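Local coordinates for outer protein YopM (PDB 1JL5), which acts as a leucine-rich repeat effector of the plague bacillus, probably altering host cell physiology to promote bacterial survival in host tissues, at residues A[282-287]-A[300-305]. Sequence-based numbering, arbitrary orientation.
Sequences LDVSEN and YYLNAS
Asp283 and Asn303 both hold CG anti to the backbone N (chi1 -172° and -173°), which lays the carboxylate and the amide side by side, pointing the same way and stacked with their planes 25° apart. Asp283 CG sits 3.6 Å from Asn303 CB. Each group closes an Asx turn within its own segment. Asp283 OD1 accepts from the backbone N of Ser285 and, through its syn lone pair, from Ser285 OG; Asn303 OD1 likewise accepts from Ser305 N and OG, the hydroxyl in the carbonyl plane, on a lone pair, 2.6 Å away. The amide is fixed at its other end too, since Asn303 ND2 donates to Tyr301 OH. A water donates to Asp283 OD2 at 2.5 Å and also hydrogen-bonds Tyr301 OH, while the edge of the Tyr301 ring meets Asp283 CB.

The strands that carry these groups run parallel. Leu282 N donates to Tyr301 O, Asn303 N to Leu282 O at 2.8 Å, and Val284 N to Asn303 O, so that both backbone polar atoms of Leu282 are paired with the neighbouring strand. On the face carrying the leucines, Leu282 and Leu302 lie alongside each other, CD2 of the first 3.8 Å from CD1 of the second. Val284 CG2 continues this apolar layer, resting against Ala304 CB at 3.8 Å. Leu262 and Leu322 extend the row of leucines on either side. Past the strands, Glu286 turns its carboxylate to a salt bridge with Arg265, close to a bound calcium ion. Equivalent residues thus stack from LRR 11 to LRR 12, leucines inward and the paired Asx turns of Asp283 and Asn303 on the opposite face, the parallel beta-strand packing characteristic of a leucine-rich repeat solenoid.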
ATOM      1  N   LEU A 282     -19.349 -13.377   7.014  1.00 20.00           N
ATOM      2  CA  LEU A 282     -18.437 -14.340   7.573  1.00 18.51           C
ATOM      3  C   LEU A 282     -17.004 -14.032   7.196  1.00 18.12           C
ATOM      4  O   LEU A 282     -16.636 -14.023   6.027  1.00 19.42           O
ATOM      5  CB  LEU A 282     -18.797 -15.740   7.091  1.00 18.43           C
ATOM      6  CG  LEU A 282     -17.910 -16.878   7.591  1.00 19.62           C
ATOM      7  CD1 LEU A 282     -17.951 -16.941   9.111  1.00 19.00           C
ATOM      8  CD2 LEU A 282     -18.385 -18.180   6.982  1.00 17.94           C
ATOM      9  N   ASP A 283     -16.190 -13.765   8.199  1.00 18.32           N
ATOM     10  CA  ASP A 283     -14.799 -13.511   7.929  1.00 18.98           C
ATOM     11  C   ASP A 283     -14.024 -14.558   8.688  1.00 16.20           C
ATOM     12  O   ASP A 283     -13.932 -14.512   9.906  1.00 16.55           O
ATOM     13  CB  ASP A 283     -14.371 -12.128   8.397  1.00 17.59           C
ATOM     14  CG  ASP A 283     -12.965 -11.792   7.952  1.00 20.23           C
ATOM     15  OD1 ASP A 283     -12.144 -12.725   7.837  1.00 21.19           O
ATOM     16  OD2 ASP A 283     -12.675 -10.608   7.723  1.00 22.47           O
ATOM     17  N   VAL A 284     -13.489 -15.519   7.954  1.00 15.71           N
ATOM     18  CA  VAL A 284     -12.700 -16.578   8.552  1.00 17.98           C
ATOM     19  C   VAL A 284     -11.331 -16.494   7.915  1.00 16.34           C
ATOM     20  O   VAL A 284     -10.588 -17.466   7.870  1.00 18.93           O
ATOM     21  CB  VAL A 284     -13.328 -17.954   8.277  1.00 17.55           C
ATOM     22  CG1 VAL A 284     -14.658 -18.055   9.000  1.00 14.82           C
ATOM     23  CG2 VAL A 284     -13.526 -18.146   6.780  1.00 16.87           C
ATOM     24  N   SER A 285     -11.007 -15.309   7.412  1.00 16.59           N
ATOM     25  CA  SER A 285      -9.728 -15.104   6.769  1.00 16.52           C
ATOM     26  C   SER A 285      -8.646 -15.334   7.803  1.00 16.45           C
ATOM     27  O   SER A 285      -8.880 -15.222   9.008  1.00 16.22           O
ATOM     28  CB  SER A 285      -9.623 -13.683   6.222  1.00 15.70           C
ATOM     29  OG  SER A 285      -9.590 -12.750   7.279  1.00 16.59           O
ATOM     30  N   GLU A 286      -7.463 -15.670   7.320  1.00 17.10           N
ATOM     31  CA  GLU A 286      -6.331 -15.912   8.191  1.00 18.34           C
ATOM     32  C   GLU A 286      -6.583 -16.935   9.264  1.00 17.92           C
ATOM     33  O   GLU A 286      -6.269 -16.730  10.427  1.00 19.17           O
ATOM     34  CB  GLU A 286      -5.864 -14.624   8.840  1.00 19.71           C
ATOM     35  CG  GLU A 286      -5.034 -13.773   7.919  1.00 24.58           C
ATOM     36  CD  GLU A 286      -4.467 -12.583   8.639  1.00 26.53           C
ATOM     37  OE1 GLU A 286      -3.729 -12.775   9.625  1.00 29.17           O
ATOM     38  OE2 GLU A 286      -4.766 -11.454   8.228  1.00 35.09           O
ATOM     39  N   ASN A 287      -7.196 -18.032   8.873  1.00 17.08           N
ATOM     40  CA  ASN A 287      -7.380 -19.105   9.804  1.00 17.66           C
ATOM     41  C   ASN A 287      -6.664 -20.224   9.118  1.00 16.96           C
ATOM     42  O   ASN A 287      -5.794 -19.971   8.288  1.00 17.52           O
ATOM     43  CB  ASN A 287      -8.854 -19.373  10.031  1.00 17.58           C
ATOM     44  CG  ASN A 287      -9.399 -18.513  11.131  1.00 16.58           C
ATOM     45  OD1 ASN A 287      -9.228 -18.825  12.303  1.00 16.71           O
ATOM     46  ND2 ASN A 287     -10.019 -17.397  10.769  1.00 16.62           N
ATOM     47  N   TYR A 300     -23.815 -12.986   2.606  1.00 20.42           N
ATOM     48  CA  TYR A 300     -23.621 -11.911   1.644  1.00 22.37           C
ATOM     49  C   TYR A 300     -22.130 -11.712   1.470  1.00 21.09           C
ATOM     50  O   TYR A 300     -21.632 -11.442   0.378  1.00 20.39           O
ATOM     51  CB  TYR A 300     -24.172 -10.583   2.155  1.00 24.40           C
ATOM     52  CG  TYR A 300     -25.668 -10.481   2.250  1.00 31.33           C
ATOM     53  CD1 TYR A 300     -26.489 -10.949   1.223  1.00 32.51           C
ATOM     54  CD2 TYR A 300     -26.265  -9.848   3.340  1.00 31.57           C
ATOM     55  CE1 TYR A 300     -27.867 -10.784   1.281  1.00 35.86           C
ATOM     56  CE2 TYR A 300     -27.634  -9.680   3.408  1.00 33.44           C
ATOM     57  CZ  TYR A 300     -28.429 -10.146   2.379  1.00 34.23           C
ATOM     58  OH  TYR A 300     -29.784  -9.969   2.455  1.00 37.57           O
ATOM     59  N   TYR A 301     -21.426 -11.842   2.581  1.00 20.73           N
ATOM     60  CA  TYR A 301     -20.004 -11.609   2.596  1.00 20.56           C
ATOM     61  C   TYR A 301     -19.207 -12.749   3.163  1.00 18.86           C
ATOM     62  O   TYR A 301     -19.457 -13.228   4.264  1.00 18.07           O
ATOM     63  CB  TYR A 301     -19.718 -10.355   3.411  1.00 22.47           C
ATOM     64  CG  TYR A 301     -18.258 -10.063   3.642  1.00 26.41           C
ATOM     65  CD1 TYR A 301     -17.538  -9.259   2.759  1.00 28.08           C
ATOM     66  CD2 TYR A 301     -17.605 -10.551   4.771  1.00 27.46           C
ATOM     67  CE1 TYR A 301     -16.206  -8.942   3.003  1.00 29.90           C
ATOM     68  CE2 TYR A 301     -16.275 -10.239   5.022  1.00 29.88           C
ATOM     69  CZ  TYR A 301     -15.583  -9.432   4.137  1.00 29.45           C
ATOM     70  OH  TYR A 301     -14.274  -9.101   4.403  1.00 32.96           O
ATOM     71  N   LEU A 302     -18.232 -13.182   2.394  1.00 19.37           N
ATOM     72  CA  LEU A 302     -17.370 -14.227   2.851  1.00 18.65           C
ATOM     73  C   LEU A 302     -15.953 -13.776   2.613  1.00 20.17           C
ATOM     74  O   LEU A 302     -15.555 -13.474   1.486  1.00 19.14           O
ATOM     75  CB  LEU A 302     -17.610 -15.532   2.105  1.00 18.59           C
ATOM     76  CG  LEU A 302     -16.527 -16.567   2.446  1.00 19.74           C
ATOM     77  CD1 LEU A 302     -16.511 -16.829   3.947  1.00 18.28           C
ATOM     78  CD2 LEU A 302     -16.775 -17.854   1.687  1.00 18.70           C
ATOM     79  N   ASN A 303     -15.208 -13.674   3.697  1.00 19.68           N
ATOM     80  CA  ASN A 303     -13.815 -13.337   3.580  1.00 19.63           C
ATOM     81  C   ASN A 303     -13.147 -14.564   4.168  1.00 18.64           C
ATOM     82  O   ASN A 303     -13.222 -14.802   5.373  1.00 19.98           O
ATOM     83  CB  ASN A 303     -13.454 -12.108   4.396  1.00 19.66           C
ATOM     84  CG  ASN A 303     -12.036 -11.659   4.141  1.00 21.69           C
ATOM     85  OD1 ASN A 303     -11.215 -12.428   3.643  1.00 20.47           O
ATOM     86  ND2 ASN A 303     -11.736 -10.417   4.483  1.00 23.99           N
ATOM     87  N   ALA A 304     -12.548 -15.366   3.302  1.00 16.46           N
ATOM     88  CA  ALA A 304     -11.857 -16.575   3.723  1.00 17.93           C
ATOM     89  C   ALA A 304     -10.440 -16.459   3.186  1.00 16.93           C
ATOM     90  O   ALA A 304      -9.748 -17.449   2.975  1.00 18.15           O
ATOM     91  CB  ALA A 304     -12.545 -17.799   3.138  1.00 16.61           C
ATOM     92  N   SER A 305     -10.018 -15.226   2.950  1.00 18.11           N
ATOM     93  CA  SER A 305      -8.689 -14.988   2.424  1.00 18.15           C
ATOM     94  C   SER A 305      -7.623 -15.452   3.396  1.00 18.14           C
ATOM     95  O   SER A 305      -7.847 -15.532   4.605  1.00 18.74           O
ATOM     96  CB  SER A 305      -8.492 -13.497   2.139  1.00 17.16           C
ATOM     97  OG  SER A 305      -8.609 -12.751   3.335  1.00 16.34           O
TER
HETATM   98  O   HOH W   1     -14.126  -8.670   7.114  1.00 27.05           O